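Local atomic coordinates of trans-4-hydroxy-L-proline dehydratase (Clostridioides difficile 70-100-2010, PDB entry 6VXC), a protein that catalyses the glycyl-radical dehydration of trans-4-hydroxy-L-proline to (S)-1-pyrroline-5-carboxylate, a step in the anaerobic breakdown of 4-hydroxyproline. Residues A[52-57]-A[72-77]; A[515-520]-A[640-645]. One frame throughout, in Å; residues are numbered along the deposited sequence.

Contact 1: A[52-57]-A[72-77]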
loop_
_atom_site.group_PDB
_atom_site.type_symbol
_atom_site.label_atom_id
_atom_site.label_comp_id
_atom_site.label_asym_id
_atom_site.label_seq_id
_atom_site.Cartn_x
_atom_site.Cartn_y
_atom_site.Cartn_z
ATOM N N THR A 52 13.088 -23.076 7.934
ATOM C CA THR A 52 12.766 -24.417 8.402
ATOM C C THR A 52 13.884 -24.962 9.284
ATOM O O THR A 52 13.628 -25.482 10.372
ATOM C CB THR A 52 12.504 -25.358 7.225
ATOM O OG1 THR A 52 11.487 -24.815 6.381
ATOM C CG2 THR A 52 12.046 -26.726 7.747
ATOM N N GLU A 53 15.139 -24.807 8.846
ATOM C CA GLU A 53 16.277 -25.240 9.660
ATOM C C GLU A 53 16.269 -24.594 11.041
ATOM O O GLU A 53 16.601 -25.243 12.041
ATOM C CB GLU A 53 17.592 -24.915 8.953
ATOM C CG GLU A 53 17.874 -25.720 7.707
ATOM C CD GLU A 53 19.219 -25.360 7.086
ATOM O OE1 GLU A 53 19.951 -24.541 7.675
ATOM O OE2 GLU A 53 19.543 -25.892 6.005
ATOM N N ALA A 54 15.970 -23.299 11.109
ATOM C CA ALA A 54 16.011 -22.608 12.391
ATOM C C ALA A 54 14.917 -23.106 13.328
ATOM O O ALA A 54 15.162 -23.294 14.521
ATOM C CB ALA A 54 15.907 -21.097 12.186
ATOM N N TYR A 55 13.698 -23.306 12.816
ATOM C CA TYR A 55 12.614 -23.780 13.675
ATOM C C TYR A 55 12.896 -25.182 14.201
ATOM O O TYR A 55 12.691 -25.461 15.391
ATOM C CB TYR A 55 11.288 -23.754 12.924
ATOM C CG TYR A 55 10.521 -22.458 13.051
ATOM C CD1 TYR A 55 11.124 -21.239 12.771
ATOM C CD2 TYR A 55 9.196 -22.454 13.466
ATOM C CE1 TYR A 55 10.416 -20.044 12.889
ATOM C CE2 TYR A 55 8.482 -21.281 13.582
ATOM C CZ TYR A 55 9.098 -20.071 13.295
ATOM O OH TYR A 55 8.380 -18.898 13.410
ATOM N N LYS A 56 13.354 -26.079 13.324
ATOM C CA LYS A 56 13.715 -27.419 13.761
ATOM C C LYS A 56 14.788 -27.380 14.837
ATOM O O LYS A 56 14.834 -28.256 15.702
ATOM C CB LYS A 56 14.188 -28.248 12.565
ATOM C CG LYS A 56 13.067 -28.683 11.632
ATOM C CD LYS A 56 13.621 -29.386 10.396
ATOM C CE LYS A 56 12.510 -29.928 9.521
ATOM N NZ LYS A 56 13.070 -30.526 8.280
ATOM N N LYS A 57 15.642 -26.368 14.809
ATOM C CA LYS A 57 16.665 -26.217 15.832
ATOM C C LYS A 57 16.095 -25.628 17.123
ATOM O O LYS A 57 16.416 -26.102 18.217
ATOM C CB LYS A 57 17.791 -25.346 15.275
ATOM C CG LYS A 57 19.096 -25.368 16.036
ATOM C CD LYS A 57 20.237 -24.912 15.110
ATOM C CE LYS A 57 21.442 -24.408 15.885
ATOM N NZ LYS A 57 22.298 -23.527 15.041
ATOM N N PHE A 72 15.633 -15.314 11.923
ATOM C CA PHE A 72 16.132 -14.269 11.037
ATOM C C PHE A 72 17.654 -14.264 11.004
ATOM O O PHE A 72 18.268 -14.183 9.933
ATOM C CB PHE A 72 15.606 -12.908 11.481
ATOM C CG PHE A 72 16.101 -11.753 10.631
ATOM C CD1 PHE A 72 15.662 -11.606 9.322
ATOM C CD2 PHE A 72 16.968 -10.807 11.156
ATOM C CE1 PHE A 72 16.096 -10.545 8.529
ATOM C CE2 PHE A 72 17.406 -9.736 10.373
ATOM C CZ PHE A 72 16.972 -9.612 9.056
ATOM N N LYS A 73 18.282 -14.345 12.180
ATOM C CA LYS A 73 19.738 -14.350 12.234
ATOM C C LYS A 73 20.316 -15.545 11.495
ATOM O O LYS A 73 21.307 -15.417 10.768
ATOM C CB LYS A 73 20.222 -14.337 13.681
ATOM C CG LYS A 73 21.741 -14.232 13.803
ATOM C CD LYS A 73 22.159 -14.169 15.251
ATOM C CE LYS A 73 23.660 -14.219 15.421
ATOM N NZ LYS A 73 23.975 -14.688 16.790
ATOM N N HIS A 74 19.733 -16.720 11.692
ATOM C CA HIS A 74 20.189 -17.887 10.955
ATOM C C HIS A 74 20.067 -17.662 9.458
ATOM O O HIS A 74 20.967 -18.015 8.692
ATOM C CB HIS A 74 19.393 -19.116 11.383
ATOM C CG HIS A 74 19.862 -20.378 10.742
ATOM N ND1 HIS A 74 21.031 -21.007 11.111
ATOM C CD2 HIS A 74 19.340 -21.116 9.738
ATOM C CE1 HIS A 74 21.204 -22.081 10.364
ATOM N NE2 HIS A 74 20.190 -22.172 9.525
ATOM N N TYR A 75 18.948 -17.082 9.023
ATOM C CA TYR A 75 18.766 -16.782 7.611
ATOM C C TYR A 75 19.830 -15.802 7.123
ATOM O O TYR A 75 20.434 -16.005 6.067
ATOM C CB TYR A 75 17.344 -16.256 7.381
ATOM C CG TYR A 75 17.140 -15.504 6.087
ATOM C CD1 TYR A 75 17.121 -16.165 4.872
ATOM C CD2 TYR A 75 16.936 -14.133 6.090
ATOM C CE1 TYR A 75 16.932 -15.479 3.697
ATOM C CE2 TYR A 75 16.740 -13.435 4.911
ATOM C CZ TYR A 75 16.737 -14.115 3.723
ATOM O OH TYR A 75 16.546 -13.445 2.545
ATOM N N ILE A 76 20.078 -14.733 7.880
ATOM C CA ILE A 76 21.075 -13.747 7.461
ATOM C C ILE A 76 22.471 -14.369 7.412
ATOM O O ILE A 76 23.262 -14.085 6.504
ATOM C CB ILE A 76 21.032 -12.516 8.385
ATOM C CG1 ILE A 76 19.719 -11.749 8.210
ATOM C CG2 ILE A 76 22.230 -11.589 8.125
ATOM C CD1 ILE A 76 19.531 -11.197 6.831
ATOM N N GLU A 77 22.802 -15.215 8.394
ATOM C CA GLU A 77 24.129 -15.826 8.429
ATOM C C GLU A 77 24.388 -16.722 7.223
ATOM O O GLU A 77 25.529 -16.823 6.766
ATOM C CB GLU A 77 24.304 -16.622 9.724
ATOM C CG GLU A 77 24.686 -15.788 10.931
ATOM C CD GLU A 77 24.686 -16.583 12.244
ATOM O OE1 GLU A 77 24.090 -17.684 12.293
ATOM O OE2 GLU A 77 25.277 -16.096 13.230
#
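His74 and Glu53 reach for each other across two consecutive helices, 46-58 and 64-78, which pack obliquely and run in broadly opposite senses in the N-terminal part of this glycyl radical enzyme. The link is a His-carboxylate hydrogen bond: NE2 of His74 donates to OE1 of Glu53 at 3.0 Å, with an almost straight N-H...O angle of 171°. The carboxylate oxygen lies in the plane of the imidazole, at its edge, and accepts through its anti lone pair, the one directed away from OE2. The two side chains run roughly perpendicular to one another, and the carboxylate is turned 58° out of the ring plane, so the groups meet at an edge without stacking.

The torsions explain how the ring gets there. With chi1 at -176°, the imidazole of His74 points opposite its amide nitrogen and is carried out from helix 64-78 toward helix 46-58. The Glu53 chain is extended as far as CD, and its carboxylate is turned so that OE1 eclipses CB; NE2 of His74 therefore lies 3.8 Å from CB of Glu53 as well as at OE1.

Beside this polar bridge the helices come close where a small residue faces the histidine: the CA atoms of Ala54 and His74 are 6.5 Å apart. Glu53 is exposed and His74 partly so, whereas Ala54 is buried. On the buried side Tyr55 packs on Leu67 and Ser71 and its hydroxyl is hydrogen-bonded to Arg68, while Thr52 turns to helix 129-143. Where the two backbones come nearest, the methyl CB of Ala54 rests 4.1 Å from CB of His74.

Contact 2: A[515-520]-A[640-645]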
loop_
_atom_site.group_PDB
_atom_site.type_symbol
_atom_site.label_atom_id
_atom_site.label_comp_id
_atom_site.label_asym_id
_atom_site.label_seq_id
_atom_site.Cartn_x
_atom_site.Cartn_y
_atom_site.Cartn_z
ATOM N N LYS A 515 -28.242 -0.515 9.487
ATOM C CA LYS A 515 -28.241 -1.745 10.277
ATOM C C LYS A 515 -27.452 -2.850 9.586
ATOM O O LYS A 515 -26.708 -3.581 10.245
ATOM C CB LYS A 515 -29.664 -2.226 10.552
ATOM C CG LYS A 515 -30.466 -1.367 11.507
ATOM C CD LYS A 515 -31.800 -2.062 11.768
ATOM C CE LYS A 515 -32.830 -1.143 12.372
ATOM N NZ LYS A 515 -34.112 -1.892 12.506
ATOM N N GLN A 516 -27.587 -2.988 8.262
ATOM C CA GLN A 516 -26.757 -3.966 7.572
ATOM C C GLN A 516 -25.281 -3.620 7.722
ATOM O O GLN A 516 -24.457 -4.500 7.972
ATOM C CB GLN A 516 -27.142 -4.059 6.101
ATOM C CG GLN A 516 -28.545 -4.580 5.862
ATOM C CD GLN A 516 -28.629 -6.085 5.966
ATOM O OE1 GLN A 516 -27.626 -6.772 6.174
ATOM N NE2 GLN A 516 -29.832 -6.609 5.797
ATOM N N LEU A 517 -24.944 -2.332 7.613
ATOM C CA LEU A 517 -23.567 -1.882 7.788
ATOM C C LEU A 517 -23.033 -2.238 9.173
ATOM O O LEU A 517 -21.915 -2.744 9.306
ATOM C CB LEU A 517 -23.494 -0.374 7.561
ATOM C CG LEU A 517 -22.158 0.347 7.671
ATOM C CD1 LEU A 517 -21.164 -0.295 6.738
ATOM C CD2 LEU A 517 -22.361 1.818 7.319
ATOM N N HIS A 518 -23.806 -1.924 10.213
ATOM C CA HIS A 518 -23.404 -2.225 11.584
ATOM C C HIS A 518 -23.101 -3.705 11.740
ATOM O O HIS A 518 -22.080 -4.084 12.314
ATOM C CB HIS A 518 -24.507 -1.789 12.558
ATOM C CG HIS A 518 -24.251 -2.171 13.989
ATOM N ND1 HIS A 518 -23.259 -1.591 14.754
ATOM C CD2 HIS A 518 -24.876 -3.059 14.798
ATOM C CE1 HIS A 518 -23.284 -2.107 15.971
ATOM N NE2 HIS A 518 -24.256 -2.998 16.025
ATOM N N TYR A 519 -23.971 -4.560 11.207
ATOM C CA TYR A 519 -23.757 -5.999 11.316
ATOM C C TYR A 519 -22.479 -6.421 10.602
ATOM O O TYR A 519 -21.669 -7.182 11.141
ATOM C CB TYR A 519 -24.957 -6.733 10.735
ATOM C CG TYR A 519 -24.833 -8.242 10.724
ATOM C CD1 TYR A 519 -24.856 -8.969 11.910
ATOM C CD2 TYR A 519 -24.735 -8.936 9.531
ATOM C CE1 TYR A 519 -24.769 -10.345 11.904
ATOM C CE2 TYR A 519 -24.645 -10.312 9.506
ATOM C CZ TYR A 519 -24.661 -11.015 10.698
ATOM O OH TYR A 519 -24.573 -12.384 10.691
ATOM N N MET A 520 -22.279 -5.928 9.376
ATOM C CA MET A 520 -21.116 -6.360 8.607
ATOM C C MET A 520 -19.819 -5.855 9.240
ATOM O O MET A 520 -18.803 -6.567 9.246
ATOM C CB MET A 520 -21.266 -5.889 7.154
ATOM C CG MET A 520 -20.385 -6.620 6.137
ATOM S SD MET A 520 -20.536 -8.428 6.182
ATOM C CE MET A 520 -22.300 -8.585 6.000
ATOM N N PHE A 640 -20.993 8.617 3.950
ATOM C CA PHE A 640 -19.654 8.742 4.516
ATOM C C PHE A 640 -19.704 8.835 6.029
ATOM O O PHE A 640 -18.933 8.171 6.718
ATOM C CB PHE A 640 -18.942 9.967 3.952
ATOM C CG PHE A 640 -17.635 10.254 4.618
ATOM C CD1 PHE A 640 -16.496 9.575 4.241
ATOM C CD2 PHE A 640 -17.551 11.189 5.632
ATOM C CE1 PHE A 640 -15.275 9.834 4.860
ATOM C CE2 PHE A 640 -16.340 11.458 6.247
ATOM C CZ PHE A 640 -15.206 10.770 5.865
ATOM N N ASN A 641 -20.605 9.666 6.561
ATOM C CA ASN A 641 -20.725 9.826 8.009
ATOM C C ASN A 641 -21.154 8.532 8.684
ATOM O O ASN A 641 -20.663 8.204 9.767
ATOM C CB ASN A 641 -21.713 10.947 8.328
ATOM C CG ASN A 641 -21.176 12.302 7.938
ATOM O OD1 ASN A 641 -19.969 12.481 7.840
ATOM N ND2 ASN A 641 -22.064 13.261 7.697
ATOM N N ALA A 642 -22.068 7.787 8.065
ATOM C CA ALA A 642 -22.487 6.521 8.653
ATOM C C ALA A 642 -21.316 5.560 8.743
ATOM O O ALA A 642 -21.141 4.879 9.760
ATOM C CB ALA A 642 -23.621 5.900 7.837
ATOM N N TYR A 643 -20.506 5.498 7.680
ATOM C CA TYR A 643 -19.326 4.637 7.670
ATOM C C TYR A 643 -18.310 5.080 8.711
ATOM O O TYR A 643 -17.831 4.274 9.520
ATOM C CB TYR A 643 -18.711 4.639 6.267
ATOM C CG TYR A 643 -17.552 3.696 6.089
ATOM C CD1 TYR A 643 -17.719 2.327 6.239
ATOM C CD2 TYR A 643 -16.296 4.164 5.719
ATOM C CE1 TYR A 643 -16.668 1.447 6.045
ATOM C CE2 TYR A 643 -15.233 3.289 5.531
ATOM C CZ TYR A 643 -15.425 1.932 5.695
ATOM O OH TYR A 643 -14.393 1.036 5.510
ATOM N N TYR A 644 -17.982 6.369 8.710
ATOM C CA TYR A 644 -17.099 6.927 9.724
ATOM C C TYR A 644 -17.607 6.614 11.128
ATOM O O TYR A 644 -16.844 6.170 11.990
ATOM C CB TYR A 644 -16.993 8.437 9.531
ATOM C CG TYR A 644 -16.380 9.188 10.682
ATOM C CD1 TYR A 644 -15.003 9.306 10.794
ATOM C CD2 TYR A 644 -17.175 9.792 11.651
ATOM C CE1 TYR A 644 -14.428 9.982 11.840
ATOM C CE2 TYR A 644 -16.602 10.477 12.720
ATOM C CZ TYR A 644 -15.219 10.567 12.798
ATOM O OH TYR A 644 -14.609 11.225 13.826
ATOM N N ASN A 645 -18.904 6.832 11.368
ATOM C CA ASN A 645 -19.464 6.651 12.705
ATOM C C ASN A 645 -19.486 5.190 13.125
ATOM O O ASN A 645 -19.273 4.886 14.302
ATOM C CB ASN A 645 -20.887 7.215 12.766
ATOM C CG ASN A 645 -20.926 8.737 12.860
ATOM O OD1 ASN A 645 -20.055 9.358 13.449
ATOM N ND2 ASN A 645 -21.952 9.333 12.279
#
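Leu517 alone of 515-520 touches 640-645, opening its two methyl branches toward Ala642 and Tyr643. Its side chain reaches outward to the other helix, with chi1 at -179° placing CG across from the amide nitrogen. A chi2 of 56° then sets CD1 off to one side and leaves CD2 in line with the extended chain, anti to CA. CD2 lies over the backbone, 4.1 Å from both O of Ala642 and N of Tyr643, and 4.3 Å from CB of Ala642. The other methyl, CD1 of Leu517, meets the tyrosine ring at its edge, near the ring plane, 4.4 Å from CD1 of Tyr643.

This is apolar helix-helix packing between helices 506-538 and 630-647 within the pyruvate formate-lyase-like part of the enzyme, with no hydrogen bond between the two segments. ND1 of His518 is hydrogen-bonded to OE2 of Glu646, the residue following 640-645, which adds a polar link between the same helices.

The ring of Tyr643 also packs on Met471 of strand 463-472, its hydroxyl is hydrogen-bonded to the backbone oxygen of Ile570, and Leu517 touches Ile476 of helix 473-481. The side chain of Tyr643 lies about 11 Å from that of Glu456, probably the catalytic proton acceptor.

Overall arrangement
From the N terminus, the chain first forms contact 1, where helix 64-78 packs obliquely on helix 46-58, with 14 residues, mostly helical, between the segments. More than 400 residues then pass before contact 2 opens on helix 506-538; it closes 119 residues later on helix 630-647, after a mostly helical excursion that includes strand 565-573. The two closures follow in series and neither nest nor cross. The centres of contacts 1 and 2 are about 45 Å apart and the nearest atoms of contacts 1 and 2 about 30 Å. Contact 1 joins neighbouring N-terminal helices, whereas contact 2 brings together helices well separated in sequence; both belong to the pyruvate formate-lyase-like part of the chain.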